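Putative superoxide reductase (Thermotoga maritima, PDB 3QZB) probably reduces superoxide to hydrogen peroxide at a mononuclear iron centre, drawing its electrons from reduced rubredoxin. Local coordinates at residues A[28-34]-A[47-53]; A[35-41]-A[137-143]; A[62-68]-A[124-130]; A[86-92]-A[103-109]. One frame throughout, in Å; residues are numbered along the deposited sequence.

Contact 1 of 4, residues A[28-34]-A[47-53]; sequences KHVPVIE and IVVTVGK. With FE (Fe (III) ion), chain B.
With CG beside the backbone N (chi1 -64°) and the chain extended beyond it, E34 sends its carboxylate along the V32 side of the sheet, where K53, bent about CB-CG (chi2 67°), brings its ammonium across at about a right angle. The E34 OE2 to K53 NZ salt bridge is long, 3.4 Å, and weak as a hydrogen bond. Two waters lie at OE2: one also meets K53 NZ, the other V32 O and T50 OG1. With an alanine at E34, K53 NZ would probably lose its charge partner in this contact, and the water it shares with OE2 an acceptor. V32 CG2 packs on the lysine stem, 3.8 Å from K53 CB. Beneath these side chains the antiparallel strands are zipped by paired backbone bonds, V32 N to T50 O at 2.9 Å and E34 N to V48 O at 2.8 Å, each returned by the partner residue. The other face is apolar: P31 CB touches both V49 CG1 (3.9 Å) and V51 CG2 (4.0 Å). Before the strand, one water joins K28 O, V30 O and G52 N, and H29 NE2 binds the iron at 2.2 Å while E27 accepts from its ND1. Strand 31-34 edges a three-stranded sheet, with strand 44-51 in the middle and strand 103-115 beyond; the P31, I33, V49 and V51 side packs on strands 65-74 and 119-127 of the facing sheet.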
# COMPACT_ATOMS: atom_id res chain seq x y z
N LYS A 28 -9.68 19.53 -11.51
CA LYS A 28 -10.23 18.60 -10.55
C LYS A 28 -9.18 17.69 -9.92
O LYS A 28 -9.41 17.20 -8.82
CB LYS A 28 -11.30 17.75 -11.21
CG LYS A 28 -10.83 16.82 -12.30
CD LYS A 28 -11.89 15.95 -12.93
CE LYS A 28 -12.97 16.62 -13.62
NZ LYS A 28 -12.41 17.29 -14.81
N HIS A 29 -8.08 17.40 -10.60
CA HIS A 29 -7.14 16.43 -10.10
C HIS A 29 -6.21 16.93 -9.00
O HIS A 29 -5.52 16.10 -8.39
CB HIS A 29 -6.29 15.89 -11.24
CG HIS A 29 -7.00 14.99 -12.18
ND1 HIS A 29 -7.51 15.41 -13.39
CD2 HIS A 29 -7.34 13.70 -12.03
CE1 HIS A 29 -8.09 14.35 -13.95
NE2 HIS A 29 -8.03 13.31 -13.13
N VAL A 30 -6.18 18.21 -8.71
CA VAL A 30 -5.19 18.73 -7.77
C VAL A 30 -5.54 18.24 -6.35
O VAL A 30 -6.66 18.45 -5.86
CB VAL A 30 -5.15 20.26 -7.79
CG1 VAL A 30 -4.20 20.75 -6.70
CG2 VAL A 30 -4.77 20.77 -9.21
N PRO A 31 -4.56 17.64 -5.63
CA PRO A 31 -4.83 17.27 -4.22
C PRO A 31 -4.70 18.52 -3.36
O PRO A 31 -3.67 19.18 -3.41
CB PRO A 31 -3.77 16.21 -3.94
CG PRO A 31 -2.62 16.59 -4.80
CD PRO A 31 -3.24 17.17 -6.08
N VAL A 32 -5.74 18.85 -2.63
CA VAL A 32 -5.79 20.06 -1.85
C VAL A 32 -5.54 19.76 -0.36
O VAL A 32 -6.23 18.93 0.22
CB VAL A 32 -7.12 20.80 -2.00
CG1 VAL A 32 -7.15 22.06 -1.12
CG2 VAL A 32 -7.35 21.15 -3.50
N ILE A 33 -4.50 20.39 0.18
CA ILE A 33 -4.08 20.21 1.58
C ILE A 33 -4.80 21.22 2.47
O ILE A 33 -4.83 22.42 2.14
CB ILE A 33 -2.57 20.47 1.70
CG1 ILE A 33 -1.76 19.43 0.91
CG2 ILE A 33 -2.15 20.39 3.21
CD1 ILE A 33 -0.34 19.86 0.60
N GLU A 34 -5.35 20.74 3.58
CA GLU A 34 -5.83 21.60 4.66
C GLU A 34 -5.04 21.22 5.91
O GLU A 34 -5.14 20.11 6.39
CB GLU A 34 -7.29 21.39 4.89
CG GLU A 34 -8.13 21.79 3.71
CD GLU A 34 -9.59 21.42 3.90
OE1 GLU A 34 -10.31 22.14 4.64
OE2 GLU A 34 -10.05 20.42 3.33
N ILE A 47 -4.17 16.78 9.15
CA ILE A 47 -3.96 17.10 7.76
C ILE A 47 -5.04 16.41 6.93
O ILE A 47 -5.18 15.20 6.95
CB ILE A 47 -2.57 16.65 7.27
CG1 ILE A 47 -1.45 17.27 8.11
CG2 ILE A 47 -2.39 16.96 5.79
CD1 ILE A 47 -0.05 16.66 7.77
N VAL A 48 -5.84 17.25 6.27
CA VAL A 48 -6.87 16.75 5.34
C VAL A 48 -6.34 16.95 3.93
O VAL A 48 -5.82 18.01 3.58
CB VAL A 48 -8.22 17.47 5.52
CG1 VAL A 48 -9.30 16.77 4.67
CG2 VAL A 48 -8.63 17.51 6.97
N VAL A 49 -6.47 15.90 3.11
CA VAL A 49 -6.13 16.04 1.68
C VAL A 49 -7.33 15.51 0.87
O VAL A 49 -7.86 14.45 1.17
CB VAL A 49 -4.86 15.30 1.29
CG1 VAL A 49 -4.50 15.62 -0.14
CG2 VAL A 49 -3.70 15.61 2.24
N THR A 50 -7.75 16.31 -0.11
CA THR A 50 -8.94 16.00 -0.91
C THR A 50 -8.65 16.22 -2.38
O THR A 50 -8.13 17.25 -2.77
CB THR A 50 -10.10 16.93 -0.50
OG1 THR A 50 -10.28 16.89 0.93
CG2 THR A 50 -11.40 16.57 -1.20
N VAL A 51 -8.98 15.24 -3.21
CA VAL A 51 -8.99 15.45 -4.69
C VAL A 51 -10.48 15.66 -5.05
O VAL A 51 -11.35 14.99 -4.57
CB VAL A 51 -8.39 14.24 -5.42
CG1 VAL A 51 -8.50 14.39 -6.94
CG2 VAL A 51 -6.91 14.05 -5.01
N GLY A 52 -10.68 16.62 -5.94
CA GLY A 52 -12.01 16.90 -6.46
C GLY A 52 -12.66 17.81 -5.49
O GLY A 52 -13.86 17.75 -5.35
N LYS A 53 -11.85 18.64 -4.81
CA LYS A 53 -12.25 19.51 -3.74
C LYS A 53 -13.33 20.54 -4.13
O LYS A 53 -14.38 20.64 -3.51
CB LYS A 53 -11.02 20.21 -3.16
CG LYS A 53 -11.29 21.22 -2.10
CD LYS A 53 -11.83 20.60 -0.84
CE LYS A 53 -11.89 21.67 0.28
NZ LYS A 53 -12.72 21.25 1.43
FE FE B . -8.94 11.40 -13.55
O HOH W 1 -9.13 18.99 -6.71
O HOH W 2 -8.62 18.98 1.72
O HOH W 3 -12.33 19.36 3.80

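Contact 2 of 4, residues A[35-41]-A[137-143]; sequences APEKVKK and QKITVEE
The backbones pair as a short parallel ladder, K38 opposite T140 and V39 opposite V141: T140 N donates to E37 O, V39 N to T140 O and E142 N to V39 O, all at 2.9 Å. Apolar contact lies on the V39 side. V39 CG2, placed between the backbone N and the carbonyl carbon (CG1 chi1 -60°), reaches V141 CG2 at 3.8 Å, while CG1 meets I139 CD1 at 4.0 Å and at about a right angle. I139 CD1 also lies 3.4 Å from P36 O. Charge gathers at the end of the ladder. K38, bent in its outer torsions, brings NZ to E142 OE2 at 3.1 Å, a salt bridge of weak hydrogen-bond geometry, and K40, in one of its two conformers, runs beside E142 in the same direction. Waters fill the polar margins: one links K41 N to E142 OE1, and another gathers P36 O, Q137 NE2 and K138 O. Strand 38-39 thus pairs in parallel with the C-terminal strand 131-141, whose I139 and Q137 are also bonded through their backbones to strand 119-127; V39 and I139 pack on V45 of strand 44-51, and V141 on L115 of strand 103-115, between the sheets of the sandwich.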
# COMPACT_ATOMS: atom_id res chain seq x y z
N ALA A 35 -4.28 22.18 6.41
CA ALA A 35 -3.45 21.95 7.61
C ALA A 35 -3.22 23.33 8.22
O ALA A 35 -3.16 24.31 7.50
CB ALA A 35 -2.10 21.30 7.23
N PRO A 36 -3.01 23.40 9.53
CA PRO A 36 -2.69 24.69 10.17
C PRO A 36 -1.37 25.26 9.68
O PRO A 36 -0.44 24.53 9.35
CB PRO A 36 -2.61 24.36 11.64
CG PRO A 36 -2.69 22.95 11.77
CD PRO A 36 -2.99 22.27 10.47
N GLU A 37 -1.27 26.59 9.72
CA GLU A 37 -0.04 27.24 9.35
C GLU A 37 1.09 26.99 10.38
O GLU A 37 2.26 26.91 10.02
CB GLU A 37 -0.29 28.76 9.26
CG GLU A 37 0.86 29.61 8.96
CD GLU A 37 0.47 31.07 8.65
OE1 GLU A 37 -0.59 31.53 9.14
OE2 GLU A 37 1.26 31.73 7.93
N LYS A 38 0.71 26.96 11.65
CA LYS A 38 1.70 26.87 12.72
C LYS A 38 1.13 25.99 13.83
O LYS A 38 -0.06 26.07 14.13
CB LYS A 38 2.04 28.27 13.26
CG LYS A 38 3.11 28.29 14.38
CD LYS A 38 3.47 29.74 14.75
CE LYS A 38 2.68 30.25 16.01
NZ LYS A 38 3.37 30.07 17.38
N VAL A 39 1.99 25.15 14.41
CA VAL A 39 1.62 24.20 15.44
C VAL A 39 2.67 24.18 16.54
O VAL A 39 3.80 24.62 16.34
CB VAL A 39 1.43 22.79 14.86
CG1 VAL A 39 0.31 22.81 13.80
CG2 VAL A 39 2.72 22.24 14.30
N LYS A 40 2.28 23.65 17.69
CA LYS A 40 3.21 23.43 18.79
C LYS A 40 4.04 22.19 18.54
O LYS A 40 3.65 21.25 17.83
CB LYS A 40 2.45 23.29 20.11
CG LYS A 40 1.64 24.50 20.47
CD LYS A 40 0.79 24.29 21.72
CE LYS A 40 0.06 25.60 22.14
NZ LYS A 40 -0.82 26.20 21.09
N LYS A 41 5.20 22.14 19.17
CA LYS A 41 6.06 20.97 19.05
C LYS A 41 5.41 19.72 19.59
O LYS A 41 4.91 19.70 20.69
CB LYS A 41 7.39 21.26 19.79
CG LYS A 41 8.47 20.24 19.56
CD LYS A 41 9.76 20.56 20.33
CE LYS A 41 10.78 19.42 20.27
NZ LYS A 41 12.09 19.72 20.94
N GLN A 137 2.59 22.71 0.93
CA GLN A 137 2.25 23.79 1.88
C GLN A 137 3.30 23.76 2.99
O GLN A 137 3.54 22.72 3.58
CB GLN A 137 0.82 23.52 2.50
CG GLN A 137 0.25 24.51 3.33
CD GLN A 137 -1.14 24.25 3.43
OE1 GLN A 137 -1.85 24.14 2.39
NE2 GLN A 137 -1.59 24.14 4.61
N LYS A 138 3.82 24.94 3.35
CA LYS A 138 4.69 25.07 4.50
C LYS A 138 3.92 24.88 5.81
O LYS A 138 2.76 25.29 5.90
CB LYS A 138 5.29 26.45 4.51
CG LYS A 138 6.51 26.67 5.38
CD LYS A 138 7.76 26.04 4.69
CE LYS A 138 9.03 26.09 5.54
NZ LYS A 138 8.81 25.51 6.93
N ILE A 139 4.59 24.34 6.83
CA ILE A 139 4.05 24.30 8.20
C ILE A 139 5.20 24.70 9.13
O ILE A 139 6.32 24.22 9.02
CB ILE A 139 3.38 22.96 8.55
CG1 ILE A 139 2.67 23.05 9.90
CG2 ILE A 139 4.39 21.81 8.42
CD1 ILE A 139 1.66 21.91 10.12
N THR A 140 4.86 25.60 10.05
CA THR A 140 5.84 26.09 11.03
C THR A 140 5.54 25.38 12.36
O THR A 140 4.38 25.29 12.80
CB THR A 140 5.69 27.60 11.20
OG1 THR A 140 5.99 28.23 9.95
CG2 THR A 140 6.63 28.13 12.27
N VAL A 141 6.58 24.89 13.02
CA VAL A 141 6.47 24.20 14.28
C VAL A 141 7.25 25.02 15.31
O VAL A 141 8.39 25.41 15.07
CB VAL A 141 7.04 22.77 14.18
CG1 VAL A 141 6.93 22.06 15.51
CG2 VAL A 141 6.30 22.00 13.05
N GLU A 142 6.66 25.25 16.45
CA GLU A 142 7.33 25.93 17.56
C GLU A 142 8.61 25.21 17.92
O GLU A 142 8.70 23.99 17.88
CB GLU A 142 6.43 26.01 18.78
CG GLU A 142 5.28 26.97 18.65
CD GLU A 142 4.43 27.18 19.85
OE1 GLU A 142 4.57 26.43 20.83
OE2 GLU A 142 3.55 28.07 19.77
N GLU A 143 9.62 25.97 18.26
CA GLU A 143 10.94 25.43 18.60
C GLU A 143 11.08 25.03 20.05
O GLU A 143 10.31 25.49 20.89
CB GLU A 143 12.00 26.42 18.22
CG GLU A 143 12.03 26.74 16.74
CD GLU A 143 13.13 27.80 16.46
OE1 GLU A 143 14.21 27.46 16.43
OE2 GLU A 143 12.92 29.01 16.36
OXT GLU A 143 12.02 24.25 20.30
O HOH W 4 -4.53 24.69 4.56
O HOH W 5 0.37 24.03 6.76
O HOH W 6 3.94 27.86 8.00
O HOH W 7 1.15 28.27 20.78
O HOH W 8 5.79 24.03 21.38
O HOH W 9 13.02 21.87 19.40

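Contact 3 of 4, residues A[62-68]-A[124-130]; sequences EHHIRWI and LSYCNIH. With FE (Fe (III) ion), chain B.
Three of the five iron ligands of this superoxide reductase centre meet here, at the end of an antiparallel strand pair: H63 NE2 and H130 ND1 bind the metal at 2.2 Å and C127 SG at 2.3 Å, with H29 and H57 completing the site. I129 CD1 lies over one face of the H63 ring, 3.6 Å from its centroid, while C127 SG and N128 OD1 border its edge. The thiolate also accepts from I129 N and, weakly, H130 N. N128 ties down residues 62-64: ND2 donates to E62 O and OD1 accepts from H64 N, both 3.0 Å, its amide stacked on the H64 ring with planes 26° apart. A beta bulge shifts the register between I65 and W67. At W67, chi1 of 55° sets CG between the backbone N and the carbonyl carbon, laying the ring over Y126 CB, 3.4 Å from the six-membered centroid, with L124 O at its edge. A serine in place of W67 would probably leave Y126 CB uncovered and E82 of the third subunit without the indole NE1 donor. R66 NE donates to H64 NE2, and its other nitrogens reach N89 and E93 of the second subunit. Strand 65-74 lies between strands 81-87 and 119-127, with I65, I68 and S125 packed on V51 of strand 44-51.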
# COMPACT_ATOMS: atom_id res chain seq x y z
N GLU A 62 -14.35 2.48 -14.08
CA GLU A 62 -13.42 2.80 -15.13
C GLU A 62 -12.48 3.96 -14.84
O GLU A 62 -11.39 4.00 -15.41
CB GLU A 62 -14.19 3.06 -16.46
CG GLU A 62 -15.10 1.92 -16.90
CD GLU A 62 -16.44 1.75 -16.11
OE1 GLU A 62 -16.91 2.66 -15.37
OE2 GLU A 62 -17.08 0.67 -16.31
N HIS A 63 -12.92 4.90 -13.99
CA HIS A 63 -12.18 6.15 -13.80
C HIS A 63 -12.34 6.59 -12.35
O HIS A 63 -13.42 6.97 -11.92
CB HIS A 63 -12.71 7.23 -14.73
CG HIS A 63 -12.00 8.54 -14.62
ND1 HIS A 63 -12.60 9.72 -14.99
CD2 HIS A 63 -10.77 8.88 -14.13
CE1 HIS A 63 -11.76 10.72 -14.75
NE2 HIS A 63 -10.63 10.24 -14.23
N HIS A 64 -11.22 6.66 -11.62
CA HIS A 64 -11.26 6.99 -10.21
C HIS A 64 -9.90 7.38 -9.71
O HIS A 64 -8.87 6.98 -10.27
CB HIS A 64 -11.79 5.78 -9.40
CG HIS A 64 -11.05 4.49 -9.69
ND1 HIS A 64 -11.58 3.52 -10.51
CD2 HIS A 64 -9.85 4.02 -9.29
CE1 HIS A 64 -10.71 2.53 -10.59
NE2 HIS A 64 -9.64 2.82 -9.90
N ILE A 65 -9.89 8.14 -8.63
CA ILE A 65 -8.64 8.39 -7.88
C ILE A 65 -8.30 7.19 -7.02
O ILE A 65 -9.10 6.70 -6.25
CB ILE A 65 -8.81 9.64 -7.00
CG1 ILE A 65 -9.24 10.86 -7.82
CG2 ILE A 65 -7.53 9.89 -6.17
CD1 ILE A 65 -8.31 11.20 -8.95
N ARG A 66 -7.09 6.68 -7.20
CA ARG A 66 -6.61 5.49 -6.50
C ARG A 66 -6.05 5.78 -5.10
O ARG A 66 -6.25 4.97 -4.20
CB ARG A 66 -5.48 4.88 -7.33
CG ARG A 66 -5.90 4.25 -8.66
CD ARG A 66 -6.46 2.88 -8.47
NE ARG A 66 -6.75 2.17 -9.71
CZ ARG A 66 -5.84 1.62 -10.48
NH1 ARG A 66 -4.57 1.66 -10.17
NH2 ARG A 66 -6.21 0.97 -11.59
N TRP A 67 -5.32 6.87 -4.95
CA TRP A 67 -4.62 7.16 -3.68
C TRP A 67 -4.19 8.58 -3.59
O TRP A 67 -4.04 9.29 -4.57
CB TRP A 67 -3.48 6.14 -3.43
CG TRP A 67 -2.43 5.97 -4.50
CD1 TRP A 67 -2.32 4.89 -5.33
CD2 TRP A 67 -1.36 6.87 -4.92
NE1 TRP A 67 -1.23 4.99 -6.13
CE2 TRP A 67 -0.61 6.19 -5.91
CE3 TRP A 67 -0.93 8.14 -4.54
CZ2 TRP A 67 0.52 6.73 -6.51
CZ3 TRP A 67 0.18 8.68 -5.13
CH2 TRP A 67 0.91 7.97 -6.09
N ILE A 68 -3.90 8.95 -2.33
CA ILE A 68 -3.15 10.14 -1.94
C ILE A 68 -2.01 9.63 -1.06
O ILE A 68 -2.25 8.75 -0.21
CB ILE A 68 -4.04 11.09 -1.15
CG1 ILE A 68 -5.05 11.79 -2.07
CG2 ILE A 68 -3.19 12.12 -0.35
CD1 ILE A 68 -6.24 12.37 -1.32
N LEU A 124 0.77 14.00 -2.92
CA LEU A 124 0.86 13.38 -4.25
C LEU A 124 -0.37 12.51 -4.41
O LEU A 124 -0.68 11.69 -3.55
CB LEU A 124 2.11 12.54 -4.33
CG LEU A 124 2.45 11.90 -5.70
CD1 LEU A 124 2.87 12.89 -6.69
CD2 LEU A 124 3.49 10.79 -5.51
N SER A 125 -1.07 12.65 -5.54
CA SER A 125 -2.24 11.81 -5.79
C SER A 125 -2.17 11.17 -7.16
O SER A 125 -1.44 11.68 -8.04
CB SER A 125 -3.53 12.61 -5.61
OG SER A 125 -3.56 13.70 -6.48
N TYR A 126 -2.92 10.11 -7.35
CA TYR A 126 -2.86 9.30 -8.55
C TYR A 126 -4.27 8.94 -9.00
O TYR A 126 -5.04 8.36 -8.25
CB TYR A 126 -2.06 8.00 -8.27
CG TYR A 126 -1.95 7.10 -9.47
CD1 TYR A 126 -1.29 7.50 -10.62
CD2 TYR A 126 -2.53 5.88 -9.46
CE1 TYR A 126 -1.27 6.68 -11.74
CE2 TYR A 126 -2.52 5.03 -10.58
CZ TYR A 126 -1.89 5.46 -11.71
OH TYR A 126 -1.89 4.69 -12.87
N CYS A 127 -4.56 9.28 -10.27
CA CYS A 127 -5.77 8.87 -10.98
C CYS A 127 -5.43 7.68 -11.83
O CYS A 127 -4.34 7.57 -12.38
CB CYS A 127 -6.25 10.05 -11.82
SG CYS A 127 -7.68 9.56 -12.85
N ASN A 128 -6.36 6.75 -11.91
CA ASN A 128 -6.11 5.52 -12.70
C ASN A 128 -5.91 5.77 -14.20
O ASN A 128 -5.31 4.92 -14.87
CB ASN A 128 -7.14 4.44 -12.46
CG ASN A 128 -8.46 4.70 -13.12
OD1 ASN A 128 -8.88 5.85 -13.29
ND2 ASN A 128 -9.18 3.62 -13.48
N ILE A 129 -6.34 6.94 -14.73
CA ILE A 129 -6.12 7.25 -16.13
C ILE A 129 -5.47 8.60 -16.38
O ILE A 129 -5.05 8.86 -17.49
CB ILE A 129 -7.45 7.12 -16.96
CG1 ILE A 129 -8.44 8.21 -16.61
CG2 ILE A 129 -8.00 5.72 -16.81
CD1 ILE A 129 -9.79 8.10 -17.34
N HIS A 130 -5.37 9.49 -15.36
CA HIS A 130 -4.80 10.81 -15.55
C HIS A 130 -3.52 11.05 -14.73
O HIS A 130 -3.11 12.20 -14.52
CB HIS A 130 -5.81 11.90 -15.20
CG HIS A 130 -7.03 11.89 -16.09
ND1 HIS A 130 -8.32 11.70 -15.61
CD2 HIS A 130 -7.13 12.09 -17.44
CE1 HIS A 130 -9.14 11.78 -16.64
NE2 HIS A 130 -8.47 12.01 -17.75
FE FE B . -8.94 11.40 -13.55
O HOH W 10 -2.39 2.27 -12.56

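Contact 4 of 4, residues A[86-92]-A[103-109]; sequences YEFNAHG and VYTEPTV
Apolar packing centres on F88, whose ring lies against the corner at P107. P107 CA stands over one face, 3.7 Å from the ring centroid and 15° off the normal, and Y86 O lies over the opposite face. E106 O comes within 3.4 Å of F88 CD1, so backbone as well as side chains lines the ring. At the rim are T105 CG2, 3.8 Å from F88 CB in side chains that cross at about a right angle, and V109 CB. With chi1 at 66°, V109 CG1 takes the position between backbone N and carbonyl carbon, and both methyls turn to the Y86 side chain, CG2 reaching CD1 at 3.7 Å. P107 is the centre of an inverse gamma turn: the chain turns a corner here, breaking strand 103-115 of the immunoglobulin-like sandwich after 103-106, before it resumes at 108-109. Backbone hydrogen bonds take over beyond F88. T105 N donates to A90 O at 2.8 Å and G92 N to V103 O at 3.1 Å, on either side of the single H91-Y104 bridge; a weak bond runs from A90 N to T105 OG1, which itself bonds to V83 of the fourth subunit. G92 CA makes a CH-pi contact over the Y104 ring, 3.8 Å from its centroid. The H91 ring stacks on H64 and its ND1 is hydrogen-bonded to N59. Residues 103-106 pair antiparallel with a strand of the fourth subunit, carrying the sheet across the interface.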
# COMPACT_ATOMS: atom_id res chain seq x y z
N TYR A 86 -2.57 6.50 1.39
CA TYR A 86 -3.99 6.35 1.74
C TYR A 86 -4.73 5.94 0.45
O TYR A 86 -4.83 6.75 -0.49
CB TYR A 86 -4.52 7.69 2.31
CG TYR A 86 -3.60 8.28 3.37
CD1 TYR A 86 -3.62 7.77 4.67
CD2 TYR A 86 -2.66 9.23 3.04
CE1 TYR A 86 -2.69 8.25 5.65
CE2 TYR A 86 -1.77 9.70 4.00
CZ TYR A 86 -1.77 9.22 5.27
OH TYR A 86 -0.85 9.73 6.17
N GLU A 87 -5.14 4.69 0.42
CA GLU A 87 -5.70 4.09 -0.77
C GLU A 87 -7.22 4.09 -0.69
O GLU A 87 -7.77 3.72 0.35
CB GLU A 87 -5.18 2.66 -0.92
CG GLU A 87 -3.71 2.60 -1.14
CD GLU A 87 -3.21 1.21 -1.41
OE1 GLU A 87 -3.99 0.25 -1.52
OE2 GLU A 87 -1.96 1.06 -1.49
N PHE A 88 -7.84 4.38 -1.82
CA PHE A 88 -9.30 4.45 -1.97
C PHE A 88 -9.67 3.33 -2.94
O PHE A 88 -9.42 3.52 -4.15
CB PHE A 88 -9.69 5.83 -2.50
CG PHE A 88 -9.00 6.94 -1.76
CD1 PHE A 88 -9.17 7.09 -0.37
CD2 PHE A 88 -8.17 7.81 -2.40
CE1 PHE A 88 -8.48 8.10 0.30
CE2 PHE A 88 -7.48 8.78 -1.70
CZ PHE A 88 -7.65 8.93 -0.34
N ASN A 89 -10.15 2.20 -2.41
CA ASN A 89 -10.10 0.97 -3.17
C ASN A 89 -11.43 0.39 -3.62
O ASN A 89 -11.45 -0.66 -4.24
CB ASN A 89 -9.26 -0.07 -2.45
CG ASN A 89 -7.79 0.32 -2.38
OD1 ASN A 89 -7.36 1.18 -3.14
ND2 ASN A 89 -7.03 -0.30 -1.46
N ALA A 90 -12.54 1.06 -3.32
CA ALA A 90 -13.86 0.63 -3.78
C ALA A 90 -14.39 1.63 -4.78
O ALA A 90 -14.39 2.84 -4.51
CB ALA A 90 -14.82 0.50 -2.61
N HIS A 91 -14.81 1.14 -5.94
CA HIS A 91 -15.26 1.99 -7.04
C HIS A 91 -16.49 1.40 -7.74
O HIS A 91 -16.60 1.52 -8.96
CB HIS A 91 -14.15 2.31 -8.04
CG HIS A 91 -12.87 2.67 -7.37
ND1 HIS A 91 -12.66 3.89 -6.77
CD2 HIS A 91 -11.77 1.94 -7.16
CE1 HIS A 91 -11.45 3.87 -6.21
NE2 HIS A 91 -10.90 2.70 -6.45
N GLY A 92 -17.38 0.78 -6.98
CA GLY A 92 -18.64 0.28 -7.56
C GLY A 92 -18.54 -1.04 -8.30
O GLY A 92 -19.52 -1.46 -8.92
N VAL A 103 -20.47 -0.16 -2.83
CA VAL A 103 -19.59 0.73 -2.06
C VAL A 103 -18.60 1.44 -2.96
O VAL A 103 -17.99 0.88 -3.91
CB VAL A 103 -18.86 -0.01 -0.92
CG1 VAL A 103 -18.13 -1.28 -1.40
CG2 VAL A 103 -17.92 0.90 -0.11
N TYR A 104 -18.37 2.72 -2.64
CA TYR A 104 -17.37 3.60 -3.26
C TYR A 104 -16.58 4.29 -2.17
O TYR A 104 -17.16 4.75 -1.19
CB TYR A 104 -18.04 4.71 -4.10
CG TYR A 104 -18.89 4.18 -5.26
CD1 TYR A 104 -20.15 3.66 -5.05
CD2 TYR A 104 -18.40 4.21 -6.54
CE1 TYR A 104 -20.91 3.14 -6.09
CE2 TYR A 104 -19.17 3.71 -7.60
CZ TYR A 104 -20.41 3.15 -7.37
OH TYR A 104 -21.13 2.66 -8.46
N THR A 105 -15.27 4.43 -2.38
CA THR A 105 -14.40 5.17 -1.46
C THR A 105 -13.99 6.47 -2.13
O THR A 105 -13.36 6.46 -3.20
CB THR A 105 -13.14 4.39 -1.10
OG1 THR A 105 -13.54 3.05 -0.78
CG2 THR A 105 -12.44 5.10 0.06
N GLU A 106 -14.35 7.60 -1.50
CA GLU A 106 -14.03 8.90 -2.03
C GLU A 106 -12.59 9.30 -1.73
O GLU A 106 -12.04 8.92 -0.70
CB GLU A 106 -14.99 9.98 -1.52
CG GLU A 106 -16.45 9.75 -1.95
CD GLU A 106 -16.61 9.96 -3.45
OE1 GLU A 106 -16.47 11.10 -3.88
OE2 GLU A 106 -16.84 9.00 -4.20
N PRO A 107 -12.00 10.13 -2.60
CA PRO A 107 -10.58 10.51 -2.42
C PRO A 107 -10.39 11.72 -1.51
O PRO A 107 -10.01 12.80 -1.89
CB PRO A 107 -10.09 10.77 -3.83
CG PRO A 107 -11.31 11.33 -4.52
CD PRO A 107 -12.48 10.52 -3.94
N THR A 108 -10.68 11.43 -0.23
CA THR A 108 -10.64 12.36 0.88
C THR A 108 -9.98 11.58 2.00
O THR A 108 -10.30 10.42 2.22
CB THR A 108 -12.06 12.88 1.27
OG1 THR A 108 -12.71 13.41 0.12
CG2 THR A 108 -11.96 13.97 2.35
N VAL A 109 -9.01 12.19 2.67
CA VAL A 109 -8.41 11.52 3.83
C VAL A 109 -8.01 12.57 4.87
O VAL A 109 -7.54 13.62 4.54
CB VAL A 109 -7.25 10.58 3.43
CG1 VAL A 109 -6.05 11.38 2.86
CG2 VAL A 109 -6.84 9.66 4.62

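Contacts 3 and 4 are buried, contact 1 partly so, and contact 2 lies toward the surface at the far end of the sandwich, its centre about 29 Å from those of contacts 3 and 4. Iron ties contact 1 to contact 3, which supply one and three of its ligands. V49 and V51 bond to V109 and P107, joining contacts 1 and 4 in one sheet, while contacts 3 and 4 meet where strands 65-74 and 81-87 pair. The chemistry follows place: metal ligation and aromatic packing in contact 3, a phenylalanine against a proline corner in contact 4, lysine-glutamate bridges and waters on the outer sides of contacts 1 and 2. Other subunits reach contacts 3 and 4 alone.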